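Local coordinates for protein nicotinate phosphoribosyltransferase (Vibrio cholerae, PDB 4HL7) that probably makes nicotinate ribonucleotide, an NAD precursor, from nicotinate and phosphoribosyl diphosphate at the expense of ATP, at residues I230-V242 with K376-I388. Sequence-based numbering, arbitrary orientation.
Sequences IAHEWFMGHQALV and KLAECQGRPVAKI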
loop_
_atom_site.group_PDB
_atom_site.type_symbol
_atom_site.label_atom_id
_atom_site.label_comp_id
_atom_site.label_asym_id
_atom_site.label_seq_id
_atom_site.Cartn_x
_atom_site.Cartn_y
_atom_site.Cartn_z
ATOM N N ILE A 230 0.730 6.680 -5.511
ATOM C CA ILE A 230 1.225 5.745 -6.524
ATOM C C ILE A 230 2.089 4.746 -5.799
ATOM O O ILE A 230 2.965 5.143 -5.013
ATOM C CB ILE A 230 2.090 6.510 -7.513
ATOM C CG1 ILE A 230 1.284 7.709 -8.052
ATOM C CG2 ILE A 230 2.540 5.607 -8.683
ATOM C CD1 ILE A 230 2.201 8.744 -8.706
ATOM N N ALA A 231 1.931 3.467 -6.087
ATOM C CA ALA A 231 2.722 2.449 -5.364
ATOM C C ALA A 231 4.063 2.264 -6.053
ATOM O O ALA A 231 4.254 2.693 -7.217
ATOM C CB ALA A 231 1.975 1.125 -5.326
ATOM N N HIS A 232 5.025 1.710 -5.307
ATOM C CA HIS A 232 6.392 1.441 -5.844
ATOM C C HIS A 232 6.371 0.614 -7.132
ATOM O O HIS A 232 7.181 0.812 -8.011
ATOM C CB HIS A 232 7.226 0.647 -4.840
ATOM C CG HIS A 232 7.491 1.415 -3.588
ATOM N ND1 HIS A 232 6.835 1.159 -2.454
ATOM C CD2 HIS A 232 8.330 2.515 -3.341
ATOM C CE1 HIS A 232 7.225 2.074 -1.500
ATOM N NE2 HIS A 232 8.144 2.887 -2.055
ATOM N N GLU A 233 5.404 -0.293 -7.255
ATOM C CA GLU A 233 5.382 -1.181 -8.455
ATOM C C GLU A 233 5.292 -0.470 -9.743
ATOM O O GLU A 233 5.816 -0.954 -10.712
ATOM C CB GLU A 233 4.225 -2.243 -8.377
ATOM C CG GLU A 233 2.886 -1.673 -8.575
ATOM C CD GLU A 233 1.789 -2.761 -8.663
ATOM O OE1 GLU A 233 1.738 -3.530 -9.687
ATOM O OE2 GLU A 233 0.945 -2.752 -7.742
ATOM N N TRP A 234 4.696 0.736 -9.771
ATOM C CA TRP A 234 4.662 1.494 -11.017
ATOM C C TRP A 234 6.101 1.886 -11.417
ATOM O O TRP A 234 6.566 1.710 -12.561
ATOM C CB TRP A 234 3.793 2.731 -10.775
ATOM C CG TRP A 234 3.730 3.698 -11.922
ATOM C CD1 TRP A 234 4.239 4.992 -11.970
ATOM C CD2 TRP A 234 3.087 3.482 -13.210
ATOM N NE1 TRP A 234 3.912 5.606 -13.176
ATOM C CE2 TRP A 234 3.238 4.725 -13.970
ATOM C CE3 TRP A 234 2.395 2.413 -13.788
ATOM C CZ2 TRP A 234 2.713 4.878 -15.241
ATOM C CZ3 TRP A 234 1.881 2.563 -15.105
ATOM C CH2 TRP A 234 2.005 3.778 -15.795
ATOM N N PHE A 235 6.870 2.326 -10.425
ATOM C CA PHE A 235 8.288 2.725 -10.724
ATOM C C PHE A 235 9.176 1.503 -11.004
ATOM O O PHE A 235 10.085 1.524 -11.882
ATOM C CB PHE A 235 8.800 3.495 -9.512
ATOM C CG PHE A 235 8.000 4.749 -9.268
ATOM C CD1 PHE A 235 6.888 4.732 -8.450
ATOM C CD2 PHE A 235 8.285 5.901 -9.960
ATOM C CE1 PHE A 235 6.101 5.880 -8.309
ATOM C CE2 PHE A 235 7.476 7.045 -9.829
ATOM C CZ PHE A 235 6.399 7.023 -8.986
HETATM N N MSE A 236 8.915 0.422 -10.258
HETATM C CA MSE A 236 9.732 -0.801 -10.416
HETATM C C MSE A 236 9.450 -1.403 -11.783
HETATM O O MSE A 236 10.369 -1.791 -12.474
HETATM C CB MSE A 236 9.277 -1.811 -9.314
HETATM C CG MSE A 236 9.834 -1.351 -7.959
HETATM SE SE MSE A 236 8.852 -2.355 -6.549
HETATM C CE MSE A 236 9.899 -4.002 -6.738
ATOM N N GLY A 237 8.162 -1.476 -12.186
ATOM C CA GLY A 237 7.844 -2.054 -13.520
ATOM C C GLY A 237 8.600 -1.329 -14.640
ATOM O O GLY A 237 9.021 -1.930 -15.619
ATOM N N HIS A 238 8.745 -0.010 -14.518
ATOM C CA HIS A 238 9.510 0.747 -15.541
ATOM C C HIS A 238 10.943 0.352 -15.702
ATOM O O HIS A 238 11.557 0.641 -16.730
ATOM C CB HIS A 238 9.333 2.271 -15.369
ATOM C CG HIS A 238 7.998 2.757 -15.906
ATOM N ND1 HIS A 238 6.855 2.625 -15.204
ATOM C CD2 HIS A 238 7.625 3.221 -17.174
ATOM C CE1 HIS A 238 5.802 3.071 -15.950
ATOM N NE2 HIS A 238 6.276 3.441 -17.154
ATOM N N GLN A 239 11.511 -0.335 -14.713
ATOM C CA GLN A 239 12.891 -0.898 -14.849
ATOM C C GLN A 239 13.007 -1.962 -15.924
ATOM O O GLN A 239 14.104 -2.296 -16.387
ATOM C CB GLN A 239 13.392 -1.482 -13.492
ATOM C CG GLN A 239 13.505 -0.416 -12.414
ATOM C CD GLN A 239 13.638 -1.044 -11.028
ATOM O OE1 GLN A 239 13.890 -2.230 -10.923
ATOM N NE2 GLN A 239 13.443 -0.247 -9.961
ATOM N N ALA A 240 11.884 -2.551 -16.253
ATOM C CA ALA A 240 11.799 -3.527 -17.328
ATOM C C ALA A 240 11.368 -2.893 -18.670
ATOM O O ALA A 240 11.720 -3.422 -19.752
ATOM C CB ALA A 240 10.812 -4.646 -16.957
ATOM N N LEU A 241 10.622 -1.801 -18.611
ATOM C CA LEU A 241 9.961 -1.270 -19.799
ATOM C C LEU A 241 10.804 -0.194 -20.531
ATOM O O LEU A 241 10.631 -0.017 -21.785
ATOM C CB LEU A 241 8.602 -0.630 -19.393
ATOM C CG LEU A 241 7.648 -1.612 -18.698
ATOM C CD1 LEU A 241 6.404 -0.854 -18.265
ATOM C CD2 LEU A 241 7.277 -2.642 -19.720
ATOM N N VAL A 242 11.685 0.499 -19.802
ATOM C CA VAL A 242 12.625 1.457 -20.444
ATOM C C VAL A 242 14.019 1.161 -19.928
ATOM O O VAL A 242 14.203 0.227 -19.185
ATOM C CB VAL A 242 12.227 2.942 -20.118
ATOM C CG1 VAL A 242 10.810 3.188 -20.710
ATOM C CG2 VAL A 242 12.170 3.256 -18.578
ATOM N N LYS A 376 5.709 -8.510 -3.170
ATOM C CA LYS A 376 6.542 -7.759 -4.051
ATOM C C LYS A 376 6.251 -8.061 -5.504
ATOM O O LYS A 376 5.905 -9.195 -5.852
ATOM C CB LYS A 376 8.041 -7.976 -3.727
ATOM C CG LYS A 376 8.571 -9.388 -3.898
ATOM N N LEU A 377 6.425 -7.030 -6.339
ATOM C CA LEU A 377 6.498 -7.228 -7.781
ATOM C C LEU A 377 7.875 -7.807 -8.041
ATOM O O LEU A 377 8.888 -7.208 -7.669
ATOM C CB LEU A 377 6.312 -5.866 -8.504
ATOM C CG LEU A 377 6.532 -5.983 -10.026
ATOM C CD1 LEU A 377 5.390 -6.793 -10.608
ATOM C CD2 LEU A 377 6.568 -4.578 -10.655
ATOM N N ALA A 378 7.914 -9.015 -8.587
ATOM C CA ALA A 378 9.180 -9.742 -8.760
ATOM C C ALA A 378 9.720 -9.526 -10.162
ATOM O O ALA A 378 10.903 -9.562 -10.356
ATOM C CB ALA A 378 8.994 -11.229 -8.534
ATOM N N GLU A 379 8.833 -9.377 -11.141
ATOM C CA GLU A 379 9.236 -9.521 -12.526
ATOM C C GLU A 379 8.235 -8.784 -13.408
ATOM O O GLU A 379 7.049 -8.762 -13.121
ATOM C CB GLU A 379 9.177 -11.019 -12.896
ATOM C CG GLU A 379 9.739 -11.398 -14.231
ATOM C CD GLU A 379 9.609 -12.904 -14.461
ATOM O OE1 GLU A 379 10.446 -13.650 -13.918
ATOM O OE2 GLU A 379 8.637 -13.340 -15.126
ATOM N N CYS A 380 8.720 -8.245 -14.514
ATOM C CA CYS A 380 7.866 -7.535 -15.469
ATOM C C CYS A 380 8.444 -7.795 -16.865
ATOM O O CYS A 380 9.663 -7.646 -17.076
ATOM C CB CYS A 380 7.945 -6.046 -15.180
ATOM S SG CYS A 380 6.931 -5.021 -16.276
ATOM N N GLN A 381 7.568 -8.196 -17.801
ATOM C CA GLN A 381 7.999 -8.641 -19.146
ATOM C C GLN A 381 9.093 -9.664 -19.064
ATOM O O GLN A 381 10.006 -9.684 -19.898
ATOM C CB GLN A 381 8.466 -7.442 -20.013
ATOM C CG GLN A 381 7.373 -6.505 -20.427
ATOM C CD GLN A 381 6.321 -7.175 -21.273
ATOM O OE1 GLN A 381 5.567 -8.011 -20.781
ATOM N NE2 GLN A 381 6.295 -6.858 -22.571
ATOM N N GLY A 382 8.998 -10.544 -18.061
ATOM C CA GLY A 382 9.973 -11.622 -17.882
ATOM C C GLY A 382 11.347 -11.171 -17.408
ATOM O O GLY A 382 12.312 -11.935 -17.501
ATOM N N ARG A 383 11.441 -9.922 -16.972
ATOM C CA ARG A 383 12.720 -9.319 -16.530
ATOM C C ARG A 383 12.634 -8.998 -15.045
ATOM O O ARG A 383 11.558 -8.606 -14.568
ATOM C CB ARG A 383 12.984 -8.003 -17.312
ATOM C CG ARG A 383 13.009 -8.199 -18.852
ATOM C CD ARG A 383 12.393 -7.019 -19.625
ATOM N NE ARG A 383 12.063 -7.438 -20.991
ATOM C CZ ARG A 383 11.838 -6.588 -21.990
ATOM N NH1 ARG A 383 11.925 -5.289 -21.783
ATOM N NH2 ARG A 383 11.533 -7.052 -23.205
ATOM N N PRO A 384 13.760 -9.096 -14.323
ATOM C CA PRO A 384 13.699 -8.734 -12.897
ATOM C C PRO A 384 13.459 -7.244 -12.692
ATOM O O PRO A 384 13.872 -6.413 -13.546
ATOM C CB PRO A 384 15.125 -9.051 -12.341
ATOM C CG PRO A 384 15.900 -9.618 -13.477
ATOM C CD PRO A 384 15.125 -9.404 -14.779
ATOM N N VAL A 385 12.902 -6.884 -11.545
ATOM C CA VAL A 385 12.775 -5.465 -11.151
ATOM C C VAL A 385 13.083 -5.420 -9.646
ATOM O O VAL A 385 13.097 -6.459 -8.984
ATOM C CB VAL A 385 11.363 -4.888 -11.436
ATOM C CG1 VAL A 385 11.040 -4.952 -12.940
ATOM C CG2 VAL A 385 10.301 -5.618 -10.576
ATOM N N ALA A 386 13.410 -4.255 -9.129
ATOM C CA ALA A 386 13.885 -4.199 -7.718
ATOM C C ALA A 386 13.467 -2.946 -7.005
ATOM O O ALA A 386 13.236 -1.928 -7.617
ATOM C CB ALA A 386 15.381 -4.319 -7.642
ATOM N N LYS A 387 13.350 -3.056 -5.682
ATOM C CA LYS A 387 13.190 -1.883 -4.856
ATOM C C LYS A 387 14.383 -1.821 -3.932
ATOM O O LYS A 387 14.796 -2.828 -3.357
ATOM C CB LYS A 387 11.928 -1.960 -4.001
ATOM C CG LYS A 387 11.725 -0.739 -3.136
ATOM C CD LYS A 387 10.409 -0.861 -2.418
ATOM C CE LYS A 387 10.444 -0.073 -1.147
ATOM N NZ LYS A 387 9.373 -0.614 -0.275
ATOM N N ILE A 388 14.939 -0.627 -3.756
ATOM C CA ILE A 388 16.131 -0.525 -2.924
ATOM C C ILE A 388 15.696 0.044 -1.542
ATOM O O ILE A 388 15.801 -0.613 -0.513
ATOM C CB ILE A 388 17.214 0.360 -3.599
ATOM C CG1 ILE A 388 17.757 -0.358 -4.824
ATOM C CG2 ILE A 388 18.432 0.518 -2.665
ATOM C CD1 ILE A 388 18.449 0.512 -5.833
HETATM O O HOH W 1 14.287 -5.248 -16.015
#
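Met236, a selenomethionine on helix 232-241, is the main bump: it drops between Leu377 of strand 372-380 and Val385 and Lys387, just after the hairpin that strand makes with 383-384. Its chain bends at chi3 (80°), which brings CE to the strand, 3.5 Å from Leu377 O, while SE and CE lie against Lys387 CB. Conversely, Leu377 CD2 fits the hollow left by Gly237, 3.8 Å from Gly237 N, and Val385 CG1 presses on Met236 O. One turn on, Ala240 CB settles between Cys380, Val385 and Arg383, 3.7 Å from Cys380 CB. Leu241 CD2 reaches Cys380 SG, and the Leu241 side chain crosses that of Gln381, inside the type I' turn Cys380-Arg383, at about a right angle.

Polar bonds flank this apolar patch. The Gln239 chain runs extended beyond CG, and its amide meets the Ala386 backbone with both polar atoms. OE1 accepts from Ala386 N at 2.7 Å. NE2 donates to Ala386 O at 2.9 Å, in the carbonyl plane. Arg383 NH1 donates to Ala240 O at 2.8 Å, and a water bridges Gln239 O and Pro384 O. Lys387 lies across one face of His232, CE 3.8 Å from the ring centroid in a CH-pi contact; His232 NE2 is hydrogen-bonded to Asp269 OD1. His232, predicted to autophosphorylate, is unmodified here; the Lys387 ammonium, with NZ 3.7 Å from His232 CE1, would be compatible with a phosphate on that ring.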